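Long-range contacts in putative calcium binding protein (PDB 3AKB), which binds calcium ions through EF-hand loops and probably takes part in calcium-mediated regulation in its bacterium: residues Ala8-Phe13 with Tyr161-Pro165; Ala30-Leu34 with Leu49-Ala53; Met33-Val39 with Ala103-Thr109. The protein carries 2 engineered substitutions. Residue numbers count along the deposited sequence, not the author numbering.

Contact 1. Residues Ala8-Phe13 with Tyr161-Pro165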
# COMPACT_ATOMS: atom_id res chain seq x y z
N ALA A 8 10.19 4.89 -7.87
CA ALA A 8 9.98 3.92 -6.81
C ALA A 8 8.52 3.91 -6.31
O ALA A 8 7.95 2.85 -6.07
CB ALA A 8 10.95 4.16 -5.65
N ARG A 9 7.94 5.10 -6.15
CA ARG A 9 6.55 5.20 -5.70
C ARG A 9 5.60 4.67 -6.78
O ARG A 9 4.65 3.96 -6.48
CB ARG A 9 6.21 6.64 -5.28
CG ARG A 9 6.58 7.00 -3.82
CD ARG A 9 8.07 7.10 -3.66
NE ARG A 9 8.48 7.49 -2.30
CZ ARG A 9 9.75 7.67 -1.96
NH1 ARG A 9 10.69 7.49 -2.88
NH2 ARG A 9 10.08 7.97 -0.70
N PHE A 10 5.89 5.01 -8.03
CA PHE A 10 5.10 4.48 -9.13
C PHE A 10 5.12 2.95 -9.17
O PHE A 10 4.08 2.32 -9.35
CB PHE A 10 5.57 5.05 -10.48
CG PHE A 10 4.69 4.63 -11.65
CD1 PHE A 10 3.49 5.27 -11.88
CD2 PHE A 10 5.08 3.60 -12.48
CE1 PHE A 10 2.65 4.87 -12.94
CE2 PHE A 10 4.25 3.20 -13.55
CZ PHE A 10 3.04 3.85 -13.76
N THR A 11 6.31 2.37 -9.06
CA THR A 11 6.49 0.93 -9.07
C THR A 11 5.69 0.24 -7.96
O THR A 11 5.15 -0.85 -8.17
CB THR A 11 8.00 0.57 -8.96
OG1 THR A 11 8.72 1.13 -10.07
CG2 THR A 11 8.23 -0.95 -8.96
N THR A 12 5.61 0.87 -6.79
CA THR A 12 4.88 0.30 -5.67
C THR A 12 3.41 0.15 -6.06
O THR A 12 2.77 -0.85 -5.74
CB THR A 12 5.01 1.18 -4.41
OG1 THR A 12 6.39 1.22 -4.01
CG2 THR A 12 4.16 0.61 -3.28
N PHE A 13 2.87 1.12 -6.80
CA PHE A 13 1.46 1.03 -7.23
C PHE A 13 1.28 0.12 -8.46
O PHE A 13 0.28 -0.59 -8.58
CB PHE A 13 0.91 2.42 -7.58
CG PHE A 13 0.62 3.30 -6.37
CD1 PHE A 13 -0.15 2.84 -5.31
CD2 PHE A 13 1.07 4.63 -6.36
CE1 PHE A 13 -0.44 3.71 -4.21
CE2 PHE A 13 0.78 5.50 -5.27
CZ PHE A 13 0.02 5.03 -4.20
N TYR A 161 5.83 7.86 3.05
CA TYR A 161 6.42 7.20 1.88
C TYR A 161 5.91 7.81 0.57
O TYR A 161 6.69 7.97 -0.38
CB TYR A 161 6.17 5.68 1.90
CG TYR A 161 6.69 4.98 0.66
CD1 TYR A 161 8.05 4.79 0.45
CD2 TYR A 161 5.81 4.53 -0.32
CE1 TYR A 161 8.52 4.16 -0.71
CE2 TYR A 161 6.27 3.87 -1.47
CZ TYR A 161 7.61 3.71 -1.66
OH TYR A 161 8.06 3.08 -2.80
N PHE A 162 4.62 8.16 0.51
CA PHE A 162 4.05 8.76 -0.72
C PHE A 162 4.19 10.31 -0.80
O PHE A 162 3.62 10.97 -1.70
CB PHE A 162 2.64 8.21 -1.00
CG PHE A 162 2.64 6.76 -1.44
CD1 PHE A 162 3.19 6.41 -2.67
CD2 PHE A 162 2.19 5.74 -0.60
CE1 PHE A 162 3.23 5.07 -3.09
CE2 PHE A 162 2.21 4.41 -1.02
CZ PHE A 162 2.75 4.07 -2.26
N THR A 163 4.98 10.85 0.14
CA THR A 163 5.46 12.22 0.08
C THR A 163 6.87 12.18 -0.47
O THR A 163 7.85 12.02 0.27
CB THR A 163 5.43 12.87 1.47
OG1 THR A 163 4.10 12.83 1.99
CG2 THR A 163 5.91 14.32 1.41
N VAL A 164 6.99 12.30 -1.78
CA VAL A 164 8.29 12.22 -2.41
C VAL A 164 9.01 13.55 -2.12
O VAL A 164 8.57 14.60 -2.59
CB VAL A 164 8.17 11.99 -3.92
CG1 VAL A 164 9.56 11.91 -4.52
CG2 VAL A 164 7.37 10.70 -4.21
N PRO A 165 10.08 13.52 -1.32
CA PRO A 165 10.68 14.79 -0.94
C PRO A 165 11.37 15.42 -2.14
O PRO A 165 11.89 14.69 -2.99
CB PRO A 165 11.69 14.41 0.15
CG PRO A 165 11.99 12.98 -0.09
CD PRO A 165 10.79 12.36 -0.74
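Segment 8-13 is the last part of helix 2-13; the other segment, 161-165, runs out of the C-terminal end of helix 151-161, with Phe162 the first residue to leave helical phi/psi. The backbones come nearest at Arg9 and Phe162, whose CA atoms are 6.6 Å apart. Arg9 NE donates to Tyr161 O at 2.7 Å, almost straight, while its guanidinium lies flat on the Tyr161 ring, planes at 16°, in an off-centre cation-pi contact. Arg9 CD packs 3.7 Å from Val164 CG2. One turn along, Thr12 OG1 and Tyr161 OH share a hydrogen bond of 2.8 Å. Deeper in, the Phe13 and Phe162 rings form an offset stack with centroids 4.4 Å apart; Phe13 also touches Phe92 of helix 89-107 and Ile21 in the first EF-hand loop. The contact thus joins the first helix, which leads into calcium ligand Asp14, to the chain's last residues: hydrogen bonds and a cation-pi stack on the more exposed side, a stacked aromatic pair inside.

Contact 2. Residues Ala30-Leu34 with Leu49-Ala53. Engineered in segment 30-34: Met33 (natural residue Leu).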
# COMPACT_ATOMS: atom_id res chain seq x y z
N ALA A 30 -4.13 -7.36 -3.31
CA ALA A 30 -4.98 -7.96 -2.31
C ALA A 30 -4.96 -9.48 -2.44
O ALA A 30 -4.83 -10.19 -1.43
CB ALA A 30 -6.40 -7.41 -2.46
N LYS A 31 -5.04 -9.99 -3.67
CA LYS A 31 -5.03 -11.44 -3.89
C LYS A 31 -3.73 -12.05 -3.33
O LYS A 31 -3.74 -13.07 -2.64
CB LYS A 31 -5.14 -11.75 -5.40
CG LYS A 31 -5.14 -13.23 -5.69
CD LYS A 31 -5.28 -13.51 -7.18
CE LYS A 31 -6.72 -13.75 -7.55
NZ LYS A 31 -6.83 -14.67 -8.73
N ALA A 32 -2.60 -11.39 -3.59
CA ALA A 32 -1.31 -11.95 -3.21
C ALA A 32 -1.15 -11.93 -1.69
O ALA A 32 -0.60 -12.87 -1.10
CB ALA A 32 -0.16 -11.20 -3.90
N MET A 33 -1.66 -10.89 -1.04
CA MET A 33 -1.55 -10.84 0.42
C MET A 33 -2.43 -11.91 1.07
O MET A 33 -2.02 -12.56 2.02
CB MET A 33 -1.93 -9.46 0.99
CG MET A 33 -1.54 -9.31 2.43
SD MET A 33 -2.41 -7.97 3.37
CE MET A 33 -1.66 -8.33 5.00
N LEU A 34 -3.65 -12.07 0.55
CA LEU A 34 -4.52 -13.13 1.05
C LEU A 34 -3.90 -14.51 0.89
O LEU A 34 -4.04 -15.37 1.79
CB LEU A 34 -5.88 -13.05 0.35
CG LEU A 34 -6.66 -11.79 0.69
CD1 LEU A 34 -7.89 -11.69 -0.24
CD2 LEU A 34 -7.08 -11.70 2.14
N LEU A 49 -10.50 -6.71 2.66
CA LEU A 49 -9.26 -6.33 1.98
C LEU A 49 -9.51 -5.89 0.53
O LEU A 49 -8.99 -4.86 0.10
CB LEU A 49 -8.20 -7.42 2.04
CG LEU A 49 -6.81 -6.93 1.60
CD1 LEU A 49 -6.23 -6.02 2.67
CD2 LEU A 49 -5.91 -8.12 1.35
N TYR A 50 -10.31 -6.64 -0.20
CA TYR A 50 -10.66 -6.21 -1.57
C TYR A 50 -11.39 -4.89 -1.56
O TYR A 50 -11.11 -4.03 -2.38
CB TYR A 50 -11.49 -7.29 -2.27
CG TYR A 50 -10.66 -8.40 -2.86
CD1 TYR A 50 -9.86 -8.15 -3.97
CD2 TYR A 50 -10.68 -9.69 -2.33
CE1 TYR A 50 -9.08 -9.15 -4.55
CE2 TYR A 50 -9.92 -10.72 -2.90
CZ TYR A 50 -9.12 -10.45 -4.02
OH TYR A 50 -8.35 -11.42 -4.61
N GLY A 51 -12.34 -4.71 -0.64
CA GLY A 51 -13.05 -3.44 -0.55
C GLY A 51 -12.11 -2.28 -0.28
O GLY A 51 -12.22 -1.20 -0.90
N GLY A 52 -11.17 -2.47 0.64
CA GLY A 52 -10.23 -1.39 0.94
C GLY A 52 -9.30 -1.10 -0.21
O GLY A 52 -8.98 0.05 -0.48
N ALA A 53 -8.87 -2.15 -0.92
CA ALA A 53 -7.99 -1.98 -2.06
C ALA A 53 -8.70 -1.22 -3.17
O ALA A 53 -8.09 -0.34 -3.79
CB ALA A 53 -7.53 -3.33 -2.58
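Ala30 CB lies over one face of the Tyr50 ring, 4.1 Å from its centroid and 26° off the normal, a CH-pi contact. The packing joins the outgoing helix 23-37 of the first EF-hand, a helix-loop-helix calcium motif, to the incoming helix 44-64 of the second. The short segments run roughly antiparallel, at 149°, with axes 10.3 Å apart at closest approach. The CA atoms of Ala30 and Tyr50 come within 6.0 Å, and Ala30 CB also meets Ala53 CB at 4.2 Å. Leu49 CD2 is the apolar hub on the other helix, 3.9 Å from Ala30 CB, 3.8 Å from Leu34 CG and 4.0 Å from SD of Met33, an engineered residue that replaces Leu. No hydrogen bond crosses between the segments, so this is apolar packing joining consecutive EF-hand helices. Helix 89-107 covers the inner side, where Phe99 meets Leu49 and Val106 meets Leu34. The Tyr50 ring lies along the flank of helix 23-37: Leu34 CD1 approaches Tyr50 CE2 at 3.5 Å, and Lys31 CB rests 3.3 Å from Tyr50 OH.

Contact 3. Residues Met33-Val39 with Ala103-Thr109. Engineered in segment 33-39: Met33 (natural residue Leu). With CA (calcium ion), chain C.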
# COMPACT_ATOMS: atom_id res chain seq x y z
N MET A 33 -1.66 -10.89 -1.04
CA MET A 33 -1.55 -10.84 0.42
C MET A 33 -2.43 -11.91 1.07
O MET A 33 -2.02 -12.56 2.02
CB MET A 33 -1.93 -9.46 0.99
CG MET A 33 -1.54 -9.31 2.43
SD MET A 33 -2.41 -7.97 3.37
CE MET A 33 -1.66 -8.33 5.00
N LEU A 34 -3.65 -12.07 0.55
CA LEU A 34 -4.52 -13.13 1.05
C LEU A 34 -3.90 -14.51 0.89
O LEU A 34 -4.04 -15.37 1.79
CB LEU A 34 -5.88 -13.05 0.35
CG LEU A 34 -6.66 -11.79 0.69
CD1 LEU A 34 -7.89 -11.69 -0.24
CD2 LEU A 34 -7.08 -11.70 2.14
N ALA A 35 -3.27 -14.75 -0.26
CA ALA A 35 -2.60 -16.02 -0.51
C ALA A 35 -1.44 -16.26 0.46
O ALA A 35 -1.29 -17.38 0.99
CB ALA A 35 -2.14 -16.09 -1.95
N GLU A 36 -0.67 -15.20 0.75
CA GLU A 36 0.46 -15.30 1.67
C GLU A 36 0.02 -15.76 3.07
O GLU A 36 0.72 -16.57 3.72
CB GLU A 36 1.20 -13.94 1.74
CG GLU A 36 2.28 -13.82 2.82
CD GLU A 36 3.44 -14.75 2.59
OE1 GLU A 36 3.85 -14.90 1.41
OE2 GLU A 36 3.93 -15.36 3.56
N PHE A 37 -1.11 -15.23 3.53
CA PHE A 37 -1.64 -15.53 4.87
C PHE A 37 -2.69 -16.65 4.90
O PHE A 37 -3.19 -16.99 5.96
CB PHE A 37 -2.15 -14.25 5.50
CG PHE A 37 -1.04 -13.35 5.93
CD1 PHE A 37 -0.40 -13.56 7.15
CD2 PHE A 37 -0.57 -12.35 5.07
CE1 PHE A 37 0.67 -12.74 7.51
CE2 PHE A 37 0.51 -11.54 5.43
CZ PHE A 37 1.12 -11.72 6.64
N GLY A 38 -3.03 -17.20 3.74
CA GLY A 38 -4.03 -18.28 3.71
C GLY A 38 -5.41 -17.86 4.14
O GLY A 38 -6.19 -18.67 4.70
N VAL A 39 -5.74 -16.60 3.85
CA VAL A 39 -7.05 -16.03 4.17
C VAL A 39 -7.90 -16.07 2.90
O VAL A 39 -7.48 -15.60 1.85
CB VAL A 39 -6.92 -14.59 4.72
CG1 VAL A 39 -8.30 -13.95 4.90
CG2 VAL A 39 -6.14 -14.61 6.01
N ALA A 103 -5.64 -4.90 5.99
CA ALA A 103 -4.38 -5.59 5.84
C ALA A 103 -3.87 -6.02 7.20
O ALA A 103 -3.39 -7.14 7.37
CB ALA A 103 -3.36 -4.68 5.13
N LEU A 104 -3.99 -5.15 8.20
CA LEU A 104 -3.62 -5.57 9.56
C LEU A 104 -4.43 -6.77 10.02
O LEU A 104 -3.92 -7.67 10.69
CB LEU A 104 -3.78 -4.42 10.56
CG LEU A 104 -2.68 -3.36 10.38
CD1 LEU A 104 -3.03 -2.08 11.08
CD2 LEU A 104 -1.31 -3.82 10.92
N GLY A 105 -5.72 -6.78 9.69
CA GLY A 105 -6.58 -7.92 10.09
C GLY A 105 -6.11 -9.21 9.45
O GLY A 105 -6.09 -10.27 10.09
N VAL A 106 -5.74 -9.13 8.17
CA VAL A 106 -5.23 -10.30 7.47
C VAL A 106 -3.93 -10.84 8.06
O VAL A 106 -3.74 -12.08 8.14
CB VAL A 106 -5.07 -10.00 5.96
CG1 VAL A 106 -4.35 -11.11 5.23
CG2 VAL A 106 -6.43 -9.79 5.33
N ALA A 107 -3.05 -9.92 8.45
CA ALA A 107 -1.72 -10.28 8.95
C ALA A 107 -1.69 -10.63 10.45
O ALA A 107 -0.64 -11.03 10.98
CB ALA A 107 -0.71 -9.16 8.62
N ASP A 108 -2.82 -10.48 11.13
CA ASP A 108 -2.97 -10.88 12.53
C ASP A 108 -3.33 -12.36 12.58
O ASP A 108 -4.48 -12.73 12.41
CB ASP A 108 -4.05 -10.03 13.19
CG ASP A 108 -4.40 -10.50 14.58
OD1 ASP A 108 -3.63 -11.32 15.15
OD2 ASP A 108 -5.42 -10.00 15.14
N THR A 109 -2.33 -13.21 12.77
CA THR A 109 -2.51 -14.64 12.58
C THR A 109 -3.09 -15.35 13.81
O THR A 109 -3.63 -16.46 13.67
CB THR A 109 -1.21 -15.33 12.16
OG1 THR A 109 -0.26 -15.25 13.22
CG2 THR A 109 -0.66 -14.70 10.90
CA CA C . -1.68 -11.15 16.37
O HOH W 1 -0.44 -12.43 14.89
O HOH W 2 0.26 -11.29 17.68
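Two helical segments run side by side, 33-37 and 103-107, the axes of these short segments 10.1 Å apart at closest approach and 20° from parallel. Met33, engineered from Leu, is extended, with all three chi angles in the t well; this carries its CE to 3.2 Å from Ala103 O, 3.8 Å from Ala107 CB and 3.9 Å from Val106 CG1. Phe37 adopts chi1 m and chi2 near -82°, which lays one ring face over Ala107: Ala107 CA is 3.9 Å from the Phe37 ring centroid, a CH-pi contact, while Thr109 CG2 stands at the ring edge. Val106, chi1 t, spreads its two methyls over the other segment: Val106 CG1 meets Phe37 CB at 3.8 Å and Val39 CG2 at 4.0 Å, and Val106 CG2 meets Leu34 CD2 at 3.8 Å. Gly38, first to leave helical phi/psi, has the positive phi of a Schellman motif, and Val39 beyond it turns its CB toward 103-109. The CA-to-CB bond of Asp108 points away from 33-39, and its OD1 binds calcium at 2.3 Å, opening the third EF-hand loop. Around the contact, Leu49 of helix 44-64 packs on Met33 and Leu34, and Arg122 of helix 117-126 on Phe37.

Overall arrangement
Contacts 2 and 3 are adjoining halves of one packing cluster: their centres are 9 Å apart, both draw on helix 23-37 through Met33 and Leu34, and Leu49 CD1 touches Ala103 N at 3.5 Å. Helix 23-37 thus faces helix 44-64 on one side and helix 89-107 on another. Contact 1 lies across the chain's centre, about 19 Å from contact 2 and 23 Å from contact 3, centre to centre. Its segments, 8-13 and 161-165, bracket the other two in sequence, bringing the chain's ends together. Contacts 1 and 3 thus tie the N-terminal EF-hands to the C-terminal ones at well-separated places, while contact 2 packs the first two hands together.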